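Local structure of alkylhydroperoxidase AhpD core (Rhodospirillum rubrum, 2OUW) at residues Leu8-Ile13 and Ile38-Ala43; Asp67-Glu72 and Ala93-Lys98. The protein is probably an oxidoreductase of the AhpD-like carboxymuconolactone decarboxylase family, reducing peroxides through a redox-active pair of cysteines. All coordinates share one frame; numbering follows the deposited sequence. Where two conformers were deposited one is given.

Contact 1 of 2, residues Leu8-Ile13 and Ile38-Ala43; sequences LDDAEI and IWRGLA
Leu-8 and Arg-40 exchange hydrogen bonds that dock the N-terminal arm, just ahead of the short helix 10-13, onto helix 37-42 of this all-helical AhpD-like fold. Leu-8 N gives a nearly straight bond to Arg-40 O (3.0 Å, 176° at the hydrogen). In return Arg-40 NH1 reaches Leu-8 O at 3.0 Å, so both polar backbone atoms of the leucine are spoken for. The packed side is apolar: Leu-8 CD2 rests 3.8 Å from Ala-43 CB, and the small alanine lets the branched leucine approach closely, with Leu-16 and Asn-44 also touching it. The other side, toward solvent, is polar. Exposed Asp-9 takes the N-cap position of helix 10-13, and Asp-10 follows in its first turn, where a negative charge suits the helix start. Arg-40 runs extended from CG to NE, long enough to run past Leu-8 O and bring its guanidinium to Asp-10. It holds Asp-10 end-on through a single oxygen: NH1 (2.9 Å) and NH2 (3.0 Å) both reach OD1 from one face of a carboxylate turned 53° from the guanidinium. Replacing Arg-40 by a leucine would probably leave Leu-8 O without this donor and would take two donors from Asp-10 OD1, which also pairs with Arg-27. Ile-13 CD1 adds a methyl 3.7 Å from Arg-40 NH1.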
loop_
_atom_site.group_PDB
_atom_site.type_symbol
_atom_site.label_atom_id
_atom_site.label_comp_id
_atom_site.label_asym_id
_atom_site.label_seq_id
_atom_site.Cartn_x
_atom_site.Cartn_y
_atom_site.Cartn_z
ATOM N N LEU B 8 -24.179 8.831 12.538
ATOM C CA LEU B 8 -25.130 9.695 13.234
ATOM C C LEU B 8 -26.093 10.348 12.248
ATOM O O LEU B 8 -25.664 10.826 11.206
ATOM C CB LEU B 8 -24.390 10.767 14.040
ATOM C CG LEU B 8 -23.963 10.362 15.461
ATOM C CD1 LEU B 8 -22.920 9.284 15.469
ATOM C CD2 LEU B 8 -23.489 11.576 16.273
ATOM N N ASP B 9 -27.389 10.346 12.576
ATOM C CA ASP B 9 -28.418 10.953 11.733
ATOM C C ASP B 9 -28.637 12.389 12.155
ATOM O O ASP B 9 -28.170 12.808 13.217
ATOM C CB ASP B 9 -29.753 10.170 11.768
ATOM C CG ASP B 9 -30.444 10.181 13.138
ATOM O OD1 ASP B 9 -30.240 11.101 13.966
ATOM O OD2 ASP B 9 -31.218 9.234 13.388
ATOM N N ASP B 10 -29.351 13.135 11.324
ATOM C CA ASP B 10 -29.608 14.557 11.593
ATOM C C ASP B 10 -30.342 14.802 12.898
ATOM O O ASP B 10 -30.045 15.767 13.625
ATOM C CB ASP B 10 -30.354 15.188 10.417
ATOM C CG ASP B 10 -29.490 15.281 9.165
ATOM O OD1 ASP B 10 -28.244 15.235 9.281
ATOM O OD2 ASP B 10 -30.046 15.431 8.057
ATOM N N ALA B 11 -31.278 13.915 13.230
ATOM C CA ALA B 11 -32.064 14.094 14.449
ATOM C C ALA B 11 -31.186 14.089 15.688
ATOM O O ALA B 11 -31.328 14.949 16.546
ATOM C CB ALA B 11 -33.119 13.055 14.550
ATOM N N GLU B 12 -30.276 13.132 15.762
ATOM C CA GLU B 12 -29.335 13.031 16.876
ATOM C C GLU B 12 -28.353 14.175 16.882
ATOM O O GLU B 12 -28.048 14.734 17.948
ATOM C CB GLU B 12 -28.545 11.717 16.812
ATOM C CG GLU B 12 -27.479 11.593 17.925
ATOM C CD GLU B 12 -26.820 10.225 18.010
ATOM O OE1 GLU B 12 -27.145 9.338 17.181
ATOM O OE2 GLU B 12 -25.971 10.051 18.926
ATOM N N ILE B 13 -27.842 14.513 15.698
ATOM C CA ILE B 13 -26.873 15.605 15.566
ATOM C C ILE B 13 -27.442 16.944 16.058
ATOM O O ILE B 13 -26.721 17.718 16.676
ATOM C CB ILE B 13 -26.350 15.718 14.107
ATOM C CG1 ILE B 13 -25.422 14.537 13.794
ATOM C CG2 ILE B 13 -25.661 17.084 13.849
ATOM C CD1 ILE B 13 -25.157 14.355 12.340
ATOM N N ILE B 38 -18.983 9.834 5.603
ATOM C CA ILE B 38 -17.711 9.988 6.301
ATOM C C ILE B 38 -17.938 10.863 7.534
ATOM O O ILE B 38 -17.482 10.512 8.638
ATOM C CB ILE B 38 -16.576 10.496 5.414
ATOM C CG1 ILE B 38 -15.263 10.540 6.225
ATOM C CG2 ILE B 38 -16.856 11.867 4.819
ATOM C CD1 ILE B 38 -14.120 11.175 5.525
ATOM N N TRP B 39 -18.694 11.958 7.365
ATOM C CA TRP B 39 -18.867 12.939 8.453
ATOM C C TRP B 39 -19.713 12.398 9.605
ATOM O O TRP B 39 -19.504 12.741 10.770
ATOM C CB TRP B 39 -19.411 14.280 7.902
ATOM C CG TRP B 39 -18.521 14.821 6.823
ATOM C CD1 TRP B 39 -18.779 14.841 5.474
ATOM C CD2 TRP B 39 -17.193 15.337 6.977
ATOM N NE1 TRP B 39 -17.693 15.350 4.787
ATOM C CE2 TRP B 39 -16.719 15.679 5.685
ATOM C CE3 TRP B 39 -16.370 15.584 8.080
ATOM C CZ2 TRP B 39 -15.444 16.235 5.474
ATOM C CZ3 TRP B 39 -15.105 16.133 7.862
ATOM C CH2 TRP B 39 -14.662 16.448 6.573
ATOM N N ARG B 40 -20.648 11.524 9.253
ATOM C CA ARG B 40 -21.567 10.918 10.165
ATOM C C ARG B 40 -20.892 9.868 11.049
ATOM O O ARG B 40 -21.353 9.614 12.141
ATOM C CB ARG B 40 -22.722 10.291 9.382
ATOM C CG ARG B 40 -23.545 11.337 8.631
ATOM C CD ARG B 40 -24.850 10.815 8.079
ATOM N NE ARG B 40 -25.545 11.883 7.360
ATOM C CZ ARG B 40 -26.272 12.844 7.928
ATOM N NH1 ARG B 40 -26.446 12.907 9.245
ATOM N NH2 ARG B 40 -26.833 13.759 7.150
ATOM N N GLY B 41 -19.818 9.271 10.552
ATOM C CA GLY B 41 -18.960 8.394 11.323
ATOM C C GLY B 41 -17.956 9.173 12.164
ATOM O O GLY B 41 -17.721 8.829 13.338
ATOM N N LEU B 42 -17.343 10.216 11.594
ATOM C CA LEU B 42 -16.460 11.085 12.394
ATOM C C LEU B 42 -17.216 11.745 13.537
ATOM O O LEU B 42 -16.642 12.014 14.582
ATOM C CB LEU B 42 -15.773 12.140 11.538
ATOM C CG LEU B 42 -14.811 11.609 10.464
ATOM C CD1 LEU B 42 -14.407 12.697 9.516
ATOM C CD2 LEU B 42 -13.589 10.984 11.098
ATOM N N ALA B 43 -18.520 11.968 13.360
ATOM C CA ALA B 43 -19.353 12.613 14.369
ATOM C C ALA B 43 -19.366 11.942 15.747
ATOM O O ALA B 43 -19.752 12.583 16.741
ATOM C CB ALA B 43 -20.797 12.749 13.837
#

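Contact 2 of 2, residues Asp67-Glu72 and Ala93-Lys98; sequences DPLTRE and AAARAK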
loop_
_atom_site.group_PDB
_atom_site.type_symbol
_atom_site.label_atom_id
_atom_site.label_comp_id
_atom_site.label_asym_id
_atom_site.label_seq_id
_atom_site.Cartn_x
_atom_site.Cartn_y
_atom_site.Cartn_z
ATOM N N ASP B 67 -6.817 25.138 -8.970
ATOM C CA ASP B 67 -8.283 25.299 -8.978
ATOM C C ASP B 67 -8.971 24.118 -8.293
ATOM O O ASP B 67 -8.370 23.062 -8.128
ATOM C CB ASP B 67 -8.844 25.629 -10.377
ATOM C CG ASP B 67 -8.609 24.539 -11.407
ATOM O OD1 ASP B 67 -8.702 23.348 -11.076
ATOM O OD2 ASP B 67 -8.372 24.898 -12.584
ATOM N N PRO B 68 -10.221 24.312 -7.845
ATOM C CA PRO B 68 -10.910 23.283 -7.093
ATOM C C PRO B 68 -11.015 21.943 -7.779
ATOM O O PRO B 68 -10.963 20.930 -7.106
ATOM C CB PRO B 68 -12.303 23.894 -6.877
ATOM C CG PRO B 68 -12.046 25.322 -6.833
ATOM C CD PRO B 68 -11.055 25.524 -7.947
ATOM N N LEU B 69 -11.192 21.934 -9.099
ATOM C CA LEU B 69 -11.311 20.676 -9.831
ATOM C C LEU B 69 -9.981 19.946 -9.813
ATOM O O LEU B 69 -9.927 18.750 -9.606
ATOM C CB LEU B 69 -11.769 20.911 -11.282
ATOM C CG LEU B 69 -11.828 19.655 -12.164
ATOM C CD1 LEU B 69 -12.670 18.562 -11.503
ATOM C CD2 LEU B 69 -12.362 19.970 -13.532
ATOM N N THR B 70 -8.899 20.674 -10.042
ATOM C CA THR B 70 -7.578 20.077 -9.996
ATOM C C THR B 70 -7.330 19.424 -8.630
ATOM O O THR B 70 -6.881 18.287 -8.554
ATOM C CB THR B 70 -6.511 21.140 -10.341
ATOM O OG1 THR B 70 -6.813 21.691 -11.639
ATOM C CG2 THR B 70 -5.118 20.549 -10.359
ATOM N N ARG B 71 -7.680 20.124 -7.560
ATOM C CA ARG B 71 -7.561 19.573 -6.195
ATOM C C ARG B 71 -8.315 18.286 -5.995
ATOM O O ARG B 71 -7.813 17.372 -5.360
ATOM C CB ARG B 71 -8.060 20.565 -5.164
ATOM C CG ARG B 71 -7.328 21.884 -5.170
ATOM C CD ARG B 71 -8.022 22.839 -4.224
ATOM N NE ARG B 71 -7.469 24.173 -4.369
ATOM C CZ ARG B 71 -7.943 25.236 -3.734
ATOM N NH1 ARG B 71 -8.971 25.111 -2.914
ATOM N NH2 ARG B 71 -7.378 26.416 -3.904
ATOM N N GLU B 72 -9.537 18.208 -6.528
ATOM C CA GLU B 72 -10.315 16.977 -6.422
ATOM C C GLU B 72 -9.720 15.838 -7.245
ATOM O O GLU B 72 -9.807 14.676 -6.854
ATOM C CB GLU B 72 -11.770 17.173 -6.853
ATOM C CG GLU B 72 -12.708 17.650 -5.771
ATOM C CD GLU B 72 -12.729 16.797 -4.502
ATOM O OE1 GLU B 72 -12.491 15.568 -4.545
ATOM O OE2 GLU B 72 -13.006 17.388 -3.446
ATOM N N ALA B 93 -17.463 11.680 -7.323
ATOM C CA ALA B 93 -18.683 12.464 -7.317
ATOM C C ALA B 93 -18.340 13.944 -7.165
ATOM O O ALA B 93 -18.891 14.782 -7.872
ATOM C CB ALA B 93 -19.612 12.011 -6.208
ATOM N N ALA B 94 -17.410 14.250 -6.265
ATOM C CA ALA B 94 -16.968 15.615 -6.028
ATOM C C ALA B 94 -16.268 16.219 -7.234
ATOM O O ALA B 94 -16.460 17.390 -7.536
ATOM C CB ALA B 94 -16.047 15.652 -4.821
ATOM N N ALA B 95 -15.422 15.438 -7.906
ATOM C CA ALA B 95 -14.784 15.883 -9.156
ATOM C C ALA B 95 -15.837 16.217 -10.217
ATOM O O ALA B 95 -15.731 17.245 -10.894
ATOM C CB ALA B 95 -13.805 14.822 -9.674
ATOM N N ARG B 96 -16.855 15.358 -10.352
ATOM C CA ARG B 96 -17.937 15.588 -11.320
ATOM C C ARG B 96 -18.691 16.862 -10.999
ATOM O O ARG B 96 -19.008 17.640 -11.893
ATOM C CB ARG B 96 -18.917 14.413 -11.356
ATOM C CG ARG B 96 -18.360 13.197 -12.057
ATOM C CD ARG B 96 -19.444 12.216 -12.401
ATOM N NE ARG B 96 -18.855 11.085 -13.108
ATOM C CZ ARG B 96 -18.823 9.817 -12.684
ATOM N NH1 ARG B 96 -19.394 9.443 -11.546
ATOM N NH2 ARG B 96 -18.235 8.905 -13.445
ATOM N N ALA B 97 -18.972 17.055 -9.711
ATOM C CA ALA B 97 -19.651 18.244 -9.246
ATOM C C ALA B 97 -18.783 19.464 -9.541
ATOM O O ALA B 97 -19.298 20.501 -9.908
ATOM C CB ALA B 97 -19.977 18.134 -7.770
ATOM N N LYS B 98 -17.466 19.349 -9.459
ATOM C CA LYS B 98 -16.638 20.496 -9.802
ATOM C C LYS B 98 -16.335 20.645 -11.309
ATOM O O LYS B 98 -15.437 21.400 -11.695
ATOM C CB LYS B 98 -15.398 20.543 -8.882
ATOM C CG LYS B 98 -15.793 20.899 -7.399
ATOM C CD LYS B 98 -14.715 20.520 -6.357
ATOM C CE LYS B 98 -15.286 20.208 -4.922
ATOM N NZ LYS B 98 -14.213 19.858 -3.864
HETATM O O HOH W 1 -11.930 21.183 -4.404
#
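The carboxylate of Glu-72 has the methyl of Ala-94 over one face, with Ala-94 CB 3.5 Å from Glu-72 CD, while Lys-98 NZ approaches OE2 on its anti side, 16° out of the plane. The other oxygen, OE1, accepts from ND1 of His-91. The 2.8 Å bond from Lys-98 NZ to Glu-72 OE2 is a salt bridge; the lysine extends beyond CG and crosses the glutamate at about a right angle, its CD 3.6 Å from Glu-72 CG. A bend at chi2 (-54°) folds the glutamate toward this partner. Helices 68-81 and 85-97 run antiparallel here, their local axes 8.9 Å apart, a closeness suited to the small alanines: Ala-95 lies against Glu-72 CB and Leu-69, whose CD1 comes to 3.4 Å from Ala-95 O. A water bridges Lys-98 NZ and Pro-68 O, and Asp-67, at the N-cap of helix 68-81, accepts at OD1 from Thr-70 N and OG1. With Lys-98 on OE2 and His-91 on OE1, both oxygens of Glu-72 are engaged. The Cys-84–Cys-87 disulfide spans the turn between the two helices and the start of helix 85-97; Glu-72's place beside His-91 is consistent with that of the proton-relay glutamate in AhpD relatives.

Overall arrangement
Contact 1 comes first along the chain and is complete before contact 2 begins. Their centres lie 24 Å apart, the nearest atoms are about 9 Å from one another, and they share no helix. Contact 1 joins the N-terminal arm to helix 37-42, its centre about 18 Å from that of the chain; contact 2 joins helices 68-81 and 85-97, its centre nearer, at about 10 Å. Helix 46-60 relates the two, since Leu-49 meets Trp-39 and Leu-42 whereas Met-60 meets Arg-71 and Glu-72. Both also touch a second subunit of the six-chain assembly, so the peripheral docking and the helical pair whose connection, with the first turn of helix 85-97, holds the disulfide both adjoin subunit interfaces.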